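Local coordinates for ribonuclease J (Methanolobus psychrophilus R15, PDB 5HAB), which probably degrades RNA as a metal-dependent exoribonuclease of the metallo-beta-lactamase and beta-CASP family, at residues B[183-197]-B[217-229]. The protein carries 1 engineered substitution. Residues are numbered along the deposited sequence; the frame is centred on the assembly and turned at random.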
loop_
_atom_site.group_PDB
_atom_site.type_symbol
_atom_site.label_atom_id
_atom_site.label_comp_id
_atom_site.label_asym_id
_atom_site.label_seq_id
_atom_site.Cartn_x
_atom_site.Cartn_y
_atom_site.Cartn_z
ATOM N N ALA B 183 37.821 -8.915 5.129
ATOM C CA ALA B 183 38.167 -9.384 6.466
ATOM C C ALA B 183 39.428 -8.682 6.964
ATOM O O ALA B 183 40.487 -8.763 6.345
ATOM C CB ALA B 183 38.361 -10.895 6.477
ATOM N N ILE B 184 39.293 -7.978 8.079
ATOM C CA ILE B 184 40.410 -7.321 8.731
ATOM C C ILE B 184 40.931 -8.228 9.839
ATOM O O ILE B 184 40.296 -8.389 10.878
ATOM C CB ILE B 184 40.003 -5.940 9.264
ATOM C CG1 ILE B 184 39.555 -5.051 8.106
ATOM C CG2 ILE B 184 41.147 -5.297 10.032
ATOM C CD1 ILE B 184 39.029 -3.718 8.532
ATOM N N HIS B 185 42.089 -8.833 9.605
ATOM C CA HIS B 185 42.694 -9.717 10.587
ATOM C C HIS B 185 43.519 -8.918 11.587
ATOM O O HIS B 185 44.391 -8.113 11.210
ATOM C CB HIS B 185 43.559 -10.779 9.907
ATOM C CG HIS B 185 42.804 -11.654 8.956
ATOM N ND1 HIS B 185 42.130 -12.786 9.363
ATOM C CD2 HIS B 185 42.618 -11.566 7.619
ATOM C CE1 HIS B 185 41.563 -13.358 8.317
ATOM N NE2 HIS B 185 41.844 -12.638 7.246
ATOM N N THR B 186 43.212 -9.163 12.860
ATOM C CA THR B 186 43.850 -8.534 14.007
ATOM C C THR B 186 44.416 -9.636 14.895
ATOM O O THR B 186 44.017 -10.797 14.760
ATOM C CB THR B 186 42.852 -7.685 14.833
ATOM O OG1 THR B 186 42.096 -8.549 15.693
ATOM C CG2 THR B 186 41.911 -6.904 13.928
ATOM N N PRO B 187 45.332 -9.286 15.819
ATOM C CA PRO B 187 45.864 -10.301 16.737
ATOM C C PRO B 187 44.802 -11.013 17.580
ATOM O O PRO B 187 45.075 -12.101 18.085
ATOM C CB PRO B 187 46.817 -9.499 17.638
ATOM C CG PRO B 187 46.495 -8.057 17.393
ATOM C CD PRO B 187 46.016 -7.991 15.989
ATOM N N SER B 188 43.620 -10.419 17.725
ATOM C CA SER B 188 42.547 -11.035 18.508
ATOM C C SER B 188 41.484 -11.702 17.639
ATOM O O SER B 188 40.515 -12.257 18.160
ATOM C CB SER B 188 41.880 -10.002 19.414
ATOM O OG SER B 188 42.652 -9.754 20.575
ATOM N N GLY B 189 41.652 -11.640 16.321
ATOM C CA GLY B 189 40.676 -12.223 15.416
ATOM C C GLY B 189 40.254 -11.299 14.289
ATOM O O GLY B 189 40.842 -10.235 14.112
ATOM N N ALA B 190 39.221 -11.691 13.543
ATOM C CA ALA B 190 38.872 -10.989 12.306
ATOM C C ALA B 190 37.612 -10.130 12.411
ATOM O O ALA B 190 36.647 -10.505 13.060
ATOM C CB ALA B 190 38.713 -11.997 11.170
ATOM N N VAL B 191 37.625 -8.983 11.741
ATOM C CA VAL B 191 36.428 -8.172 11.588
ATOM C C VAL B 191 35.960 -8.271 10.146
ATOM O O VAL B 191 36.684 -7.909 9.231
ATOM C CB VAL B 191 36.675 -6.714 11.986
ATOM C CG1 VAL B 191 35.441 -5.874 11.694
ATOM C CG2 VAL B 191 37.050 -6.618 13.462
ATOM N N VAL B 192 34.746 -8.765 9.938
ATOM C CA VAL B 192 34.259 -8.996 8.585
ATOM C C VAL B 192 33.218 -7.953 8.209
ATOM O O VAL B 192 32.341 -7.607 8.999
ATOM C CB VAL B 192 33.697 -10.419 8.427
ATOM C CG1 VAL B 192 33.172 -10.635 7.023
ATOM C CG2 VAL B 192 34.776 -11.440 8.742
ATOM N N TYR B 193 33.360 -7.442 6.994
ATOM C CA TYR B 193 32.474 -6.453 6.422
ATOM C C TYR B 193 31.872 -7.053 5.157
ATOM O O TYR B 193 32.593 -7.401 4.208
ATOM C CB TYR B 193 33.254 -5.165 6.142
ATOM C CG TYR B 193 32.517 -4.027 5.464
ATOM C CD1 TYR B 193 32.314 -4.024 4.090
ATOM C CD2 TYR B 193 32.076 -2.928 6.192
ATOM C CE1 TYR B 193 31.667 -2.970 3.459
ATOM C CE2 TYR B 193 31.430 -1.870 5.573
ATOM C CZ TYR B 193 31.232 -1.898 4.205
ATOM O OH TYR B 193 30.596 -0.851 3.577
ATOM N N ALA B 194 30.547 -7.181 5.164
ATOM C CA ALA B 194 29.815 -7.825 4.082
ATOM C C ALA B 194 28.595 -6.990 3.716
ATOM O O ALA B 194 27.475 -7.279 4.138
ATOM C CB ALA B 194 29.397 -9.224 4.484
ATOM N N CYS B 195 28.825 -5.959 2.912
ATOM C CA CYS B 195 27.777 -5.016 2.552
ATOM C C CYS B 195 27.676 -4.892 1.032
ATOM O O CYS B 195 28.681 -4.998 0.328
ATOM C CB CYS B 195 28.054 -3.658 3.190
ATOM S SG CYS B 195 28.163 -3.693 4.998
ATOM N N ASP B 196 26.462 -4.658 0.543
ATOM C CA ASP B 196 26.159 -4.696 -0.892
ATOM C C ASP B 196 26.553 -6.039 -1.483
ATOM O O ASP B 196 27.417 -6.125 -2.354
ATOM C CB ASP B 196 26.860 -3.566 -1.639
ATOM C CG ASP B 196 26.059 -2.287 -1.640
ATOM O OD1 ASP B 196 25.059 -2.206 -0.901
ATOM O OD2 ASP B 196 26.424 -1.364 -2.391
ATOM N N PHE B 197 25.898 -7.090 -1.011
ATOM C CA PHE B 197 26.209 -8.425 -1.478
ATOM C C PHE B 197 24.980 -9.297 -1.616
ATOM O O PHE B 197 23.894 -8.977 -1.134
ATOM C CB PHE B 197 27.174 -9.113 -0.527
ATOM C CG PHE B 197 26.495 -9.774 0.635
ATOM C CD1 PHE B 197 26.122 -9.031 1.741
ATOM C CD2 PHE B 197 26.219 -11.136 0.618
ATOM C CE1 PHE B 197 25.491 -9.633 2.810
ATOM C CE2 PHE B 197 25.587 -11.738 1.684
ATOM C CZ PHE B 197 25.224 -10.987 2.780
ATOM N N LEU B 217 36.781 -18.963 8.241
ATOM C CA LEU B 217 36.790 -17.726 9.027
ATOM C C LEU B 217 35.975 -17.879 10.298
ATOM O O LEU B 217 36.405 -17.469 11.377
ATOM C CB LEU B 217 36.243 -16.548 8.219
ATOM C CG LEU B 217 37.234 -15.640 7.501
ATOM C CD1 LEU B 217 36.475 -14.574 6.747
ATOM C CD2 LEU B 217 38.185 -15.007 8.499
ATOM N N GLY B 218 34.781 -18.446 10.151
ATOM C CA GLY B 218 33.936 -18.744 11.290
ATOM C C GLY B 218 34.676 -19.524 12.358
ATOM O O GLY B 218 34.602 -19.200 13.543
ATOM N N LYS B 219 35.398 -20.558 11.936
ATOM C CA LYS B 219 36.129 -21.401 12.882
ATOM C C LYS B 219 37.385 -20.728 13.453
ATOM O O LYS B 219 37.774 -20.998 14.587
ATOM C CB LYS B 219 36.499 -22.723 12.207
ATOM C CG LYS B 219 35.280 -23.578 11.893
ATOM C CD LYS B 219 35.604 -24.726 10.957
ATOM C CE LYS B 219 34.335 -25.457 10.543
ATOM N NZ LYS B 219 34.542 -26.307 9.338
ATOM N N GLU B 220 37.996 -19.840 12.677
ATOM C CA GLU B 220 39.204 -19.136 13.103
ATOM C C GLU B 220 38.887 -18.071 14.148
ATOM O O GLU B 220 39.695 -17.801 15.034
ATOM C CB GLU B 220 39.904 -18.499 11.900
ATOM C CG GLU B 220 40.488 -19.505 10.914
ATOM C CD GLU B 220 40.891 -18.867 9.596
ATOM O OE1 GLU B 220 40.934 -17.618 9.520
ATOM O OE2 GLU B 220 41.163 -19.615 8.633
ATOM N N GLY B 221 37.713 -17.458 14.031
ATOM C CA GLY B 221 37.271 -16.490 15.017
ATOM C C GLY B 221 36.933 -15.135 14.431
ATOM O O GLY B 221 37.824 -14.379 14.040
ATOM N N VAL B 222 35.641 -14.829 14.361
ATOM C CA VAL B 222 35.189 -13.527 13.888
ATOM C C VAL B 222 34.689 -12.718 15.073
ATOM O O VAL B 222 33.737 -13.106 15.748
ATOM C CB VAL B 222 34.105 -13.660 12.803
ATOM C CG1 VAL B 222 33.612 -12.290 12.372
ATOM C CG2 VAL B 222 34.652 -14.415 11.606
ATOM N N ILE B 223 35.357 -11.599 15.328
ATOM C CA ILE B 223 35.008 -10.691 16.415
ATOM C C ILE B 223 33.689 -9.979 16.135
ATOM O O ILE B 223 32.823 -9.874 17.006
ATOM C CB ILE B 223 36.129 -9.654 16.642
ATOM C CG1 ILE B 223 37.454 -10.347 16.961
ATOM C CG2 ILE B 223 35.741 -8.678 17.742
ATOM C CD1 ILE B 223 38.637 -9.404 17.023
ATOM N N ALA B 224 33.546 -9.484 14.913
ATOM C CA ALA B 224 32.401 -8.660 14.560
ATOM C C ALA B 224 32.080 -8.782 13.079
ATOM O O ALA B 224 32.973 -8.883 12.236
ATOM C CB ALA B 224 32.655 -7.201 14.929
ATOM N N LEU B 225 30.790 -8.803 12.780
ATOM C CA LEU B 225 30.313 -8.770 11.410
ATOM C C LEU B 225 29.545 -7.476 11.191
ATOM O O LEU B 225 28.617 -7.160 11.941
ATOM C CB LEU B 225 29.426 -9.985 11.108
ATOM C CG LEU B 225 28.628 -9.952 9.801
ATOM C CD1 LEU B 225 29.553 -9.891 8.597
ATOM C CD2 LEU B 225 27.696 -11.154 9.692
ATOM N N ILE B 226 29.973 -6.710 10.194
ATOM C CA ILE B 226 29.208 -5.570 9.720
ATOM C C ILE B 226 28.569 -6.028 8.429
ATOM O O ILE B 226 29.269 -6.388 7.484
ATOM C CB ILE B 226 30.077 -4.320 9.504
ATOM C CG1 ILE B 226 30.685 -3.843 10.826
ATOM C CG2 ILE B 226 29.277 -3.213 8.810
ATOM C CD1 ILE B 226 32.087 -4.359 11.082
ATOM N N THR B 227 27.243 -6.042 8.384
ATOM C CA THR B 227 26.562 -6.555 7.205
ATOM C C THR B 227 25.332 -5.702 6.918
ATOM O O THR B 227 24.777 -5.069 7.814
ATOM C CB THR B 227 26.188 -8.050 7.370
ATOM O OG1 THR B 227 25.731 -8.578 6.121
ATOM C CG2 THR B 227 25.112 -8.247 8.428
ATOM N N GLU B 228 24.940 -5.658 5.650
ATOM C CA GLU B 228 23.810 -4.845 5.214
ATOM C C GLU B 228 22.491 -5.369 5.780
ATOM O O GLU B 228 22.341 -6.562 6.020
ATOM C CB GLU B 228 23.750 -4.810 3.685
ATOM C CG GLU B 228 23.451 -6.170 3.061
ATOM C CD GLU B 228 22.944 -6.064 1.636
ATOM O OE1 GLU B 228 23.706 -5.601 0.770
ATOM O OE2 GLU B 228 21.781 -6.441 1.381
ATOM N N SER B 229 21.541 -4.472 6.006
ATOM C CA SER B 229 20.212 -4.883 6.437
ATOM C C SER B 229 19.178 -4.588 5.352
ATOM O O SER B 229 17.993 -4.826 5.550
ATOM C CB SER B 229 19.825 -4.170 7.727
ATOM O OG SER B 229 19.676 -2.784 7.498
#
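Ile226 packs against strand 189-194 and the loop residue Cys195 just after it. Its CB lies 4.0 Å from Val192 O and close to Tyr193 CD2. With chi1 at -64°, CG1 is anti to the carbonyl carbon, which leaves CG2 anti to the backbone N. CG2 reaches Tyr193 CD2 at 3.8 Å and the Cys195 sulfur, which sits over one face of the Tyr193 ring, offset toward its rim. CG1 carries CD1 to Val191 CG1 at 3.7 Å, and CD1 also rests near Val192 O. Ile28 and Ile44 of the facing sheet cover the same side chain.

The backbones of 189-194 and 224-228 run parallel. Ile226 N gives to Val192 O and Ile226 O accepts from Ala194 N, both nearly straight. A beta bulge between Ala190 and Val191 shifts the register by one. There Ile223 N bonds to Ala190 O at 2.8 Å. Strand 189-194, helix 211-220 and strand 222-228 form a beta-alpha-beta unit; its strands are neighbours in one of the two sheets of the metallo-beta-lactamase fold. Leu217 of the helix fits over that sheet: CD1 touches Ala183 CB and Val192 CG2, while CD2 meets His185 CE1 at 3.8 Å. The other methyl of Val192, CG1, meets Leu225 CD1 on the same face.

At the C-terminal ends of the strands the contact turns polar. Thr227 OG1 donates to Ala194 O at 2.9 Å, in the carbonyl plane; the Glu228 amide adds a weak bond to the same oxygen. Glu228 OE1 takes the Phe197 amide from above the carboxylate plane and is also hydrogen-bonded to His410. Asp196 OD1 stands 4.0 Å from Glu228 OE1, the carboxylate planes 74° apart. Asp196 OD2 is hydrogen-bonded to His104, and Asp196 itself packs against a phosphate of the bound RNA.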